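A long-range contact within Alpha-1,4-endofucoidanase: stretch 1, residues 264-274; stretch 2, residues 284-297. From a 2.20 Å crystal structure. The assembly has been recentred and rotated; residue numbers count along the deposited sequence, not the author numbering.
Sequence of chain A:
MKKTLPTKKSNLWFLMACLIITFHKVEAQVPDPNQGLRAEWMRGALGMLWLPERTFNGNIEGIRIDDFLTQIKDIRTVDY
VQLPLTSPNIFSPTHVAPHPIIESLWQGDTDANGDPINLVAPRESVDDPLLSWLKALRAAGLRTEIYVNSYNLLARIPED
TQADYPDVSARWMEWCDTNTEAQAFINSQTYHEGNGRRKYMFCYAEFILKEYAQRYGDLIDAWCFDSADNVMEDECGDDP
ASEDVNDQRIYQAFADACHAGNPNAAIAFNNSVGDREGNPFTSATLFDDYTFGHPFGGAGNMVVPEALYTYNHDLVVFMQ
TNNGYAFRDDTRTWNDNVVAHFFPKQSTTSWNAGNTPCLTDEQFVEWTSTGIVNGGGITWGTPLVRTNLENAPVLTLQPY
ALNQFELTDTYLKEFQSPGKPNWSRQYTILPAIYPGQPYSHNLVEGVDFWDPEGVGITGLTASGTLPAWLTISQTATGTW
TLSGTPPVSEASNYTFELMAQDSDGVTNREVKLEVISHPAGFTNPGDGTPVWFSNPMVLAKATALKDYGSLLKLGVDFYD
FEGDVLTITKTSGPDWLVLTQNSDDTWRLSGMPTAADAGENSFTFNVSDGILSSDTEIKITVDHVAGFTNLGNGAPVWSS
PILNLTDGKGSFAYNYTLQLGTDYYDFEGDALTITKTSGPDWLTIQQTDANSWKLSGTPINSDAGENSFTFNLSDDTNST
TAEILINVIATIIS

Stretch 1, residues 264-274: NAAIAFNNSVG
Stretch 2 284-297: ATLFDDYTFGHPFG

A short strand and its trailing loop pack against an irregular segment through a few backbone and carboxylate hydrogen bonds, three CH-pi contacts over aromatic faces, and bridging waters.

Stretch 1 is extended at 266-269, with phi/psi from -86/137 at Ala 266 to -143/138 at Ala 268. It continues as loop. Stretch 2 has no regular helix or strand and opens with a type I beta turn from Thr 285 to Asp 288. In register, the CA atoms of Ile 267 and Asp 289 lie 5.1 Å apart, and those of Ala 268 and Asp 288 4.8 Å. Farther along, the CA atoms of Val 273 and His 294 are 5.7 Å apart.

Ile 267 is the polar hub. Ile 267 O accepts from Asp 289 N at 2.6 Å and from Tyr 290 N at 3.2 Å. Ile 267 N donates to Asp 289 OD2 at 2.9 Å, so Asp 289 (chi1 -65°, m) holds both polar backbone atoms of this residue. Ile 267 is m, m, and the end of its side chain leads away.

Asp 288 (chi1 -79°, m) serves both stretches. Asp 288 OD1 accepts from Phe 269 N at 2.8 Å. Asp 288 OD2 accepts from Thr 285 N at 2.9 Å and Thr 285 OG1 at 2.8 Å, tying the carboxylate to the start of its own turn. Phe 287 N donates to Thr 285 OG1 at 3.2 Å.

Three side-chain carbons sit over ring faces. Ala 268 CB points toward stretch 2 and lies 3.4 Å from the centroid of the Tyr 290 ring (chi1 67°, p), 12° off the normal. Asn 270 CB (chi1 -175°, t) lies 3.4 Å from the centroid of the Phe 292 ring (chi1 -168°, t), 6° off. Val 273 CG2 (chi1 68°, p) lies 3.4 Å from the centroid of the Phe 296 ring (chi1 -68°, m), also 6° off. Phe 269 (chi1 -63°, m) instead has Asp 288 OD1 and Phe 287 O at its ring edge; Phe 269 CE1 is 3.9 Å from Phe 287 CB.

Three waters bridge the stretches, through backbone and side-chain atoms. Water 1 accepts from Phe 292 N at 2.9 Å and lies 2.7 Å from Phe 269 O and 2.9 Å from Asp 288 OD1. Water 2 accepts from His 294 N at 2.9 Å and donates to Asn 270 OD1 at 3.0 Å. Asn 270 OD1 also accepts from Ser 272 N at 2.9 Å. Water 3 links Asn 271 ND2 to Asp 288 OD2, 2.8 Å from each.

Gly 293 has phi/psi 71/46, a positive phi that favours glycine.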

# COMPACT_ATOMS: atom_id res chain seq x y z
N ASN A 264 8.11 -20.38 -7.81
CA ASN A 264 7.84 -20.94 -6.50
C ASN A 264 6.69 -20.19 -5.83
O ASN A 264 6.31 -20.52 -4.70
CB ASN A 264 9.08 -20.92 -5.60
CG ASN A 264 10.18 -21.85 -6.07
OD1 ASN A 264 9.92 -22.97 -6.50
ND2 ASN A 264 11.42 -21.40 -5.95
N ALA A 265 6.15 -19.18 -6.51
CA ALA A 265 5.06 -18.40 -5.97
C ALA A 265 3.83 -19.29 -5.79
O ALA A 265 3.43 -19.99 -6.72
CB ALA A 265 4.78 -17.21 -6.86
N ALA A 266 3.24 -19.26 -4.59
CA ALA A 266 2.04 -20.02 -4.26
C ALA A 266 0.80 -19.23 -4.66
O ALA A 266 0.73 -18.02 -4.40
CB ALA A 266 2.04 -20.36 -2.79
N ILE A 267 -0.18 -19.91 -5.27
CA ILE A 267 -1.34 -19.25 -5.88
C ILE A 267 -2.61 -19.74 -5.18
O ILE A 267 -2.72 -20.93 -4.86
CB ILE A 267 -1.42 -19.52 -7.40
CG1 ILE A 267 -0.07 -19.44 -8.12
CG2 ILE A 267 -2.48 -18.64 -8.07
CD1 ILE A 267 0.68 -18.13 -7.96
N ALA A 268 -3.56 -18.82 -4.99
CA ALA A 268 -4.87 -19.17 -4.45
C ALA A 268 -5.94 -18.33 -5.12
O ALA A 268 -5.76 -17.13 -5.29
CB ALA A 268 -4.89 -18.98 -2.95
N PHE A 269 -7.07 -18.97 -5.47
CA PHE A 269 -8.22 -18.30 -6.07
C PHE A 269 -9.41 -18.40 -5.12
O PHE A 269 -9.67 -19.45 -4.55
CB PHE A 269 -8.56 -18.97 -7.40
CG PHE A 269 -7.49 -18.86 -8.45
CD1 PHE A 269 -6.47 -19.81 -8.53
CD2 PHE A 269 -7.48 -17.80 -9.35
CE1 PHE A 269 -5.48 -19.70 -9.50
CE2 PHE A 269 -6.49 -17.70 -10.31
CZ PHE A 269 -5.49 -18.64 -10.38
N ASN A 270 -10.14 -17.29 -4.97
CA ASN A 270 -11.35 -17.30 -4.17
C ASN A 270 -12.52 -17.83 -5.01
O ASN A 270 -13.11 -17.08 -5.79
CB ASN A 270 -11.70 -15.92 -3.62
CG ASN A 270 -12.89 -15.95 -2.68
OD1 ASN A 270 -13.42 -17.03 -2.38
ND2 ASN A 270 -13.32 -14.80 -2.21
N ASN A 271 -12.84 -19.11 -4.82
CA ASN A 271 -14.00 -19.73 -5.46
C ASN A 271 -15.08 -20.01 -4.41
O ASN A 271 -15.82 -20.99 -4.53
CB ASN A 271 -13.61 -20.99 -6.24
CG ASN A 271 -12.71 -20.72 -7.43
OD1 ASN A 271 -12.95 -19.80 -8.21
ND2 ASN A 271 -11.65 -21.51 -7.56
N SER A 272 -15.17 -19.13 -3.41
CA SER A 272 -16.21 -19.16 -2.39
C SER A 272 -15.87 -20.12 -1.25
O SER A 272 -14.98 -20.97 -1.37
CB SER A 272 -17.58 -19.46 -2.97
OG SER A 272 -17.99 -18.41 -3.83
N VAL A 273 -16.59 -19.96 -0.14
CA VAL A 273 -16.45 -20.80 1.04
C VAL A 273 -16.91 -22.22 0.70
O VAL A 273 -17.74 -22.41 -0.20
CB VAL A 273 -17.22 -20.20 2.24
CG1 VAL A 273 -18.73 -20.26 2.05
CG2 VAL A 273 -16.80 -20.83 3.56
N GLY A 274 -16.36 -23.21 1.41
CA GLY A 274 -16.79 -24.59 1.24
C GLY A 274 -18.09 -24.90 1.99
O GLY A 274 -19.03 -24.11 1.98
N ALA A 284 -9.64 -27.50 -4.80
CA ALA A 284 -8.53 -26.90 -5.53
C ALA A 284 -8.77 -26.99 -7.04
O ALA A 284 -9.17 -28.04 -7.55
CB ALA A 284 -7.25 -27.59 -5.15
N THR A 285 -8.52 -25.88 -7.75
CA THR A 285 -8.33 -25.94 -9.18
C THR A 285 -6.95 -26.54 -9.44
O THR A 285 -6.24 -26.90 -8.51
CB THR A 285 -8.46 -24.56 -9.85
OG1 THR A 285 -7.37 -23.75 -9.40
CG2 THR A 285 -9.79 -23.90 -9.60
N LEU A 286 -6.57 -26.64 -10.72
CA LEU A 286 -5.27 -27.17 -11.09
C LEU A 286 -4.18 -26.14 -10.76
O LEU A 286 -3.00 -26.43 -10.89
CB LEU A 286 -5.27 -27.53 -12.57
CG LEU A 286 -6.11 -28.76 -12.96
CD1 LEU A 286 -6.49 -28.71 -14.43
CD2 LEU A 286 -5.39 -30.06 -12.63
N PHE A 287 -4.59 -24.94 -10.31
CA PHE A 287 -3.66 -23.83 -10.21
C PHE A 287 -3.59 -23.26 -8.79
O PHE A 287 -2.88 -22.29 -8.55
CB PHE A 287 -3.93 -22.81 -11.32
CG PHE A 287 -3.87 -23.40 -12.70
CD1 PHE A 287 -2.66 -23.74 -13.28
CD2 PHE A 287 -5.04 -23.67 -13.41
CE1 PHE A 287 -2.60 -24.31 -14.54
CE2 PHE A 287 -4.98 -24.26 -14.67
CZ PHE A 287 -3.77 -24.57 -15.23
N ASP A 288 -4.30 -23.90 -7.85
CA ASP A 288 -4.26 -23.54 -6.44
C ASP A 288 -3.12 -24.27 -5.74
O ASP A 288 -3.06 -25.49 -5.75
CB ASP A 288 -5.59 -23.88 -5.75
CG ASP A 288 -6.70 -22.88 -6.02
OD1 ASP A 288 -6.59 -21.73 -5.52
OD2 ASP A 288 -7.67 -23.26 -6.71
N ASP A 289 -2.21 -23.50 -5.13
CA ASP A 289 -1.18 -24.07 -4.28
C ASP A 289 -1.67 -24.08 -2.83
O ASP A 289 -1.22 -24.89 -2.03
CB ASP A 289 0.14 -23.29 -4.38
CG ASP A 289 0.78 -23.36 -5.76
OD1 ASP A 289 1.34 -24.42 -6.09
OD2 ASP A 289 0.70 -22.35 -6.49
N TYR A 290 -2.59 -23.16 -2.52
CA TYR A 290 -3.22 -23.12 -1.20
C TYR A 290 -4.67 -22.65 -1.33
O TYR A 290 -5.06 -22.09 -2.36
CB TYR A 290 -2.42 -22.25 -0.22
CG TYR A 290 -2.37 -20.77 -0.50
CD1 TYR A 290 -1.67 -20.26 -1.60
CD2 TYR A 290 -2.97 -19.86 0.36
CE1 TYR A 290 -1.60 -18.90 -1.85
CE2 TYR A 290 -2.90 -18.50 0.13
CZ TYR A 290 -2.21 -18.01 -0.97
OH TYR A 290 -2.15 -16.67 -1.19
N THR A 291 -5.45 -22.89 -0.27
CA THR A 291 -6.84 -22.47 -0.24
C THR A 291 -6.91 -21.00 0.13
O THR A 291 -6.30 -20.58 1.11
CB THR A 291 -7.67 -23.32 0.72
OG1 THR A 291 -7.16 -23.16 2.05
CG2 THR A 291 -7.66 -24.79 0.35
N PHE A 292 -7.65 -20.23 -0.68
CA PHE A 292 -7.92 -18.83 -0.39
C PHE A 292 -8.48 -18.72 1.03
O PHE A 292 -8.03 -17.88 1.82
CB PHE A 292 -8.89 -18.26 -1.43
CG PHE A 292 -9.02 -16.76 -1.41
CD1 PHE A 292 -9.91 -16.14 -0.54
CD2 PHE A 292 -8.28 -15.97 -2.27
CE1 PHE A 292 -10.04 -14.76 -0.53
CE2 PHE A 292 -8.41 -14.59 -2.26
CZ PHE A 292 -9.29 -13.98 -1.39
N GLY A 293 -9.47 -19.58 1.32
CA GLY A 293 -9.95 -19.81 2.68
C GLY A 293 -10.73 -18.63 3.25
O GLY A 293 -10.52 -18.25 4.39
N HIS A 294 -11.65 -18.07 2.46
CA HIS A 294 -12.60 -17.07 2.91
C HIS A 294 -13.47 -17.68 4.01
O HIS A 294 -13.89 -18.83 3.90
CB HIS A 294 -13.42 -16.63 1.70
CG HIS A 294 -14.26 -15.41 1.88
ND1 HIS A 294 -15.51 -15.46 2.48
CD2 HIS A 294 -14.07 -14.13 1.49
CE1 HIS A 294 -16.04 -14.26 2.47
NE2 HIS A 294 -15.18 -13.43 1.87
N PRO A 295 -13.76 -16.96 5.12
CA PRO A 295 -14.62 -17.50 6.17
C PRO A 295 -16.09 -17.62 5.76
O PRO A 295 -16.54 -16.99 4.80
CB PRO A 295 -14.45 -16.50 7.33
CG PRO A 295 -13.99 -15.22 6.68
CD PRO A 295 -13.22 -15.63 5.44
N PHE A 296 -16.84 -18.45 6.50
CA PHE A 296 -18.28 -18.49 6.37
C PHE A 296 -18.87 -17.17 6.86
O PHE A 296 -18.28 -16.49 7.70
CB PHE A 296 -18.84 -19.64 7.20
CG PHE A 296 -18.48 -21.02 6.71
CD1 PHE A 296 -19.32 -21.69 5.84
CD2 PHE A 296 -17.32 -21.64 7.14
CE1 PHE A 296 -19.00 -22.97 5.41
CE2 PHE A 296 -17.00 -22.92 6.71
CZ PHE A 296 -17.83 -23.58 5.84
N GLY A 297 -20.05 -16.81 6.32
CA GLY A 297 -20.71 -15.57 6.68
C GLY A 297 -20.39 -14.47 5.68
O GLY A 297 -19.41 -14.55 4.94
O HOH W 1 -8.34 -21.37 -3.29
O HOH W 2 -12.44 -18.88 -0.25
O HOH W 3 -10.35 -23.29 -5.80